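Local coordinates for putative polyketide cyclase (Bacillus cereus, PDB 3K0Z), which is of unknown function but belongs to the SnoaL-like polyketide cyclase family of the NTF2 clan and is probably a lipoprotein, at residues Lys70-Gly75 / Lys80-Asn85. Sequence-based numbering, arbitrary orientation.
Sequences KGRPQG and KFAAQN. With NHE (2-[N-cyclohexylamino]ethane sulfonic acid), chain C.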
ATOM      1  N   LYS A  70      -8.459  -4.960  13.610  1.00 38.21           N
ATOM      2  CA  LYS A  70      -9.275  -5.095  14.830  1.00 38.81           C
ATOM      3  C   LYS A  70      -9.003  -6.497  15.353  1.00 37.38           C
ATOM      4  O   LYS A  70      -8.983  -7.465  14.565  1.00 37.82           O
ATOM      5  CB  LYS A  70     -10.786  -4.910  14.589  1.00 39.68           C
ATOM      6  N   GLY A  71      -8.740  -6.581  16.655  1.00 36.23           N
ATOM      7  CA  GLY A  71      -8.474  -7.854  17.306  1.00 36.62           C
ATOM      8  C   GLY A  71      -6.997  -8.216  17.411  1.00 35.66           C
ATOM      9  O   GLY A  71      -6.628  -9.079  18.215  1.00 37.13           O
ATOM     10  N   ARG A  72      -6.144  -7.589  16.606  1.00 29.52           N
ATOM     11  CA  ARG A  72      -4.729  -7.902  16.675  1.00 26.56           C
ATOM     12  C   ARG A  72      -4.097  -7.097  17.812  1.00 25.36           C
ATOM     13  O   ARG A  72      -4.263  -5.897  17.866  1.00 26.56           O
ATOM     14  CB  ARG A  72      -4.017  -7.566  15.376  1.00 23.00           C
ATOM     15  CG  ARG A  72      -2.599  -8.023  15.425  1.00 21.36           C
ATOM     16  CD  ARG A  72      -1.869  -7.611  14.230  1.00 20.83           C
ATOM     17  NE  ARG A  72      -2.314  -8.390  13.092  1.00 20.37           N
ATOM     18  CZ  ARG A  72      -1.767  -8.356  11.892  1.00 16.85           C
ATOM     19  NH1 ARG A  72      -0.711  -7.602  11.653  1.00 23.94           N
ATOM     20  NH2 ARG A  72      -2.276  -9.115  10.920  1.00 29.33           N
ATOM     21  N   PRO A  73      -3.377  -7.766  18.725  1.00 26.49           N
ATOM     22  CA  PRO A  73      -2.613  -7.059  19.739  1.00 23.65           C
ATOM     23  C   PRO A  73      -1.527  -6.177  19.131  1.00 24.35           C
ATOM     24  O   PRO A  73      -0.982  -6.496  18.076  1.00 20.95           O
ATOM     25  CB  PRO A  73      -1.949  -8.189  20.559  1.00 25.36           C
ATOM     26  CG  PRO A  73      -2.622  -9.452  20.174  1.00 23.92           C
ATOM     27  CD  PRO A  73      -3.300  -9.241  18.872  1.00 26.75           C
ATOM     28  N   GLN A  74      -1.186  -5.099  19.818  1.00 22.00           N
ATOM     29  CA  GLN A  74      -0.085  -4.250  19.378  1.00 23.53           C
ATOM     30  C   GLN A  74       1.247  -4.985  19.598  1.00 24.60           C
ATOM     31  O   GLN A  74       1.333  -5.889  20.432  1.00 24.54           O
ATOM     32  CB  GLN A  74      -0.106  -2.937  20.152  1.00 21.59           C
ATOM     33  CG  GLN A  74       0.953  -1.921  19.760  1.00 23.53           C
ATOM     34  CD  GLN A  74       0.945  -1.612  18.272  1.00 24.50           C
ATOM     35  OE1 GLN A  74       1.733  -2.182  17.519  1.00 23.33           O
ATOM     36  NE2 GLN A  74       0.031  -0.748  17.837  1.00 19.16           N
ATOM     37  N   GLY A  75       2.249  -4.640  18.791  1.00 20.95           N
ATOM     38  CA  GLY A  75       3.626  -5.071  19.011  1.00 19.68           C
ATOM     39  C   GLY A  75       4.031  -6.425  18.498  1.00 19.65           C
ATOM     40  O   GLY A  75       3.293  -7.089  17.750  1.00 19.70           O
ATOM     41  N   LYS A  80       2.969 -12.610  16.410  1.00 20.58           N
ATOM     42  CA  LYS A  80       2.813 -14.021  16.788  1.00 20.31           C
ATOM     43  C   LYS A  80       1.356 -14.449  16.794  1.00 19.31           C
ATOM     44  O   LYS A  80       1.014 -15.558  16.363  1.00 20.39           O
ATOM     45  CB  LYS A  80       3.393 -14.215  18.180  1.00 19.42           C
ATOM     46  CG  LYS A  80       4.864 -13.869  18.252  1.00 21.85           C
ATOM     47  CD  LYS A  80       5.393 -14.030  19.656  1.00 23.60           C
ATOM     48  CE  LYS A  80       6.776 -13.439  19.767  1.00 35.73           C
ATOM     49  NZ  LYS A  80       7.170 -13.433  21.197  1.00 37.81           N
ATOM     50  N   PHE A  81       0.506 -13.584  17.333  1.00 20.37           N
ATOM     51  CA  PHE A  81      -0.933 -13.848  17.363  1.00 20.11           C
ATOM     52  C   PHE A  81      -1.500 -14.032  15.967  1.00 17.03           C
ATOM     53  O   PHE A  81      -2.169 -15.015  15.696  1.00 18.70           O
ATOM     54  CB  PHE A  81      -1.688 -12.741  18.083  1.00 19.83           C
ATOM     55  CG  PHE A  81      -3.185 -12.934  18.066  1.00 27.79           C
ATOM     56  CD1 PHE A  81      -3.784 -13.789  18.965  1.00 28.54           C
ATOM     57  CD2 PHE A  81      -3.988 -12.281  17.133  1.00 29.95           C
ATOM     58  CE1 PHE A  81      -5.171 -13.993  18.939  1.00 27.11           C
ATOM     59  CE2 PHE A  81      -5.367 -12.493  17.105  1.00 29.76           C
ATOM     60  CZ  PHE A  81      -5.943 -13.365  17.999  1.00 26.55           C
ATOM     61  N   ALA A  82      -1.198 -13.095  15.079  1.00 17.54           N
ATOM     62  CA  ALA A  82      -1.732 -13.061  13.725  1.00 18.53           C
ATOM     63  C   ALA A  82      -1.356 -14.280  12.876  1.00 19.70           C
ATOM     64  O   ALA A  82      -2.207 -14.824  12.134  1.00 19.05           O
ATOM     65  CB  ALA A  82      -1.287 -11.708  13.005  1.00 19.00           C
ATOM     66  N   ALA A  83      -0.103 -14.689  12.962  1.00 18.61           N
ATOM     67  CA  ALA A  83       0.395 -15.842  12.216  1.00 20.53           C
ATOM     68  C   ALA A  83      -0.364 -17.121  12.622  1.00 23.33           C
ATOM     69  O   ALA A  83      -0.786 -17.893  11.774  1.00 20.58           O
ATOM     70  CB  ALA A  83       1.890 -16.016  12.449  1.00 20.69           C
ATOM     71  N   GLN A  84      -0.540 -17.329  13.922  1.00 23.94           N
ATOM     72  CA  GLN A  84      -1.230 -18.510  14.426  1.00 24.32           C
ATOM     73  C   GLN A  84      -2.721 -18.441  14.157  1.00 28.28           C
ATOM     74  O   GLN A  84      -3.322 -19.453  13.788  1.00 21.64           O
ATOM     75  CB  GLN A  84      -1.021 -18.647  15.934  1.00 26.42           C
ATOM     76  CG  GLN A  84       0.390 -18.889  16.341  1.00 29.89           C
ATOM     77  CD  GLN A  84       0.539 -18.938  17.844  1.00 30.41           C
ATOM     78  OE1 GLN A  84       0.217 -19.937  18.456  1.00 28.85           O
ATOM     79  NE2 GLN A  84       0.995 -17.829  18.441  1.00 29.95           N
ATOM     80  N   ASN A  85      -3.302 -17.234  14.327  1.00 25.63           N
ATOM     81  CA  ASN A  85      -4.736 -17.033  14.208  1.00 24.38           C
ATOM     82  C   ASN A  85      -5.158 -17.300  12.755  1.00 25.54           C
ATOM     83  O   ASN A  85      -6.100 -18.019  12.508  1.00 23.89           O
ATOM     84  CB  ASN A  85      -5.096 -15.607  14.663  1.00 26.65           C
ATOM     85  CG  ASN A  85      -6.598 -15.326  14.659  1.00 35.07           C
ATOM     86  OD1 ASN A  85      -7.376 -16.014  15.315  1.00 41.11           O
ATOM     87  ND2 ASN A  85      -7.002 -14.291  13.917  1.00 43.30           N
TER
HETATM   88  C3' NHE C   1      -8.517 -14.920   9.333  1.00 61.79           C
HETATM   89  C2' NHE C   1      -7.784 -13.722   9.939  1.00 65.60           C
HETATM   90  C1' NHE C   1      -7.937 -12.407   9.166  1.00 62.94           C
HETATM   91  C6' NHE C   1      -9.376 -12.208   8.701  1.00 64.90           C
HETATM   92  N   NHE C   1      -7.556 -11.291  10.020  1.00 65.04           N
HETATM   93  C1  NHE C   1      -6.158 -11.008  10.354  1.00 66.73           C
HETATM   94  C2  NHE C   1      -5.949 -10.035  11.536  1.00 64.19           C
HETATM   95  S   NHE C   1      -5.425 -10.757  12.959  1.00 60.13           S
HETATM   96  O1  NHE C   1      -4.258 -10.042  13.479  1.00 64.33           O
HETATM   97  O2  NHE C   1      -5.054 -12.199  12.770  1.00 67.84           O
HETATM   98  O3  NHE C   1      -6.461 -10.593  14.023  1.00 66.56           O
HETATM   99  C5' NHE C   1      -9.962 -13.400   7.936  1.00 62.99           C
HETATM  100  C4' NHE C   1      -9.064 -14.636   7.942  1.00 63.53           C
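Arg72 and Pro73 lie against Ala82 and Phe81, joining a loop to the helix that follows it in a protein of the SnoaL-like polyketide cyclase family, whose NTF2-like fold packs helices on a curved mixed sheet. The loop runs from strand 63-65 into helix 76-87. The contact is at the surface.

The direct packing is mostly apolar. Pro73 crosses the Phe81 side chain at about a right angle, with Pro73 CD 3.6 Å from Phe81 CD2. Phe81 CG is anti to its backbone N (chi1 177°), which places the ring beside Pro73 and the carbonyl of Gly71. Within the helix, Asn85 CB covers one face of this ring, nearer its margin than its centre. Ala82 CB sits over one face of the Arg72 guanidinium, 3.5 Å from Arg72 NH2. Trp47 of helix 30-49 touches both Arg72 and Ala82.

The polar link is indirect and runs through a bound NHE molecule, probably picked up from the crystallisation solution. Its sulfonate lies between loop and helix. Arg72 is extended as far as CD and then bends at chi3 (-72°), bringing its guanidinium edge to the sulfonate. Arg72 NE donates a nearly straight bond to NHE O1 (2.6 Å, 176°), and Arg72 NH2 adds a weak one to the same oxygen. A long, weak ion pair links Arg72 NH1 to Asp65 OD2, a second anionic partner besides the sulfonate.

From the helix, Asn85 ND2 donates to NHE O2 at 3.1 Å. The third sulfonate oxygen, NHE O3, lies at the edge of the Phe81 ring, 3.8 Å from Phe81 CE2.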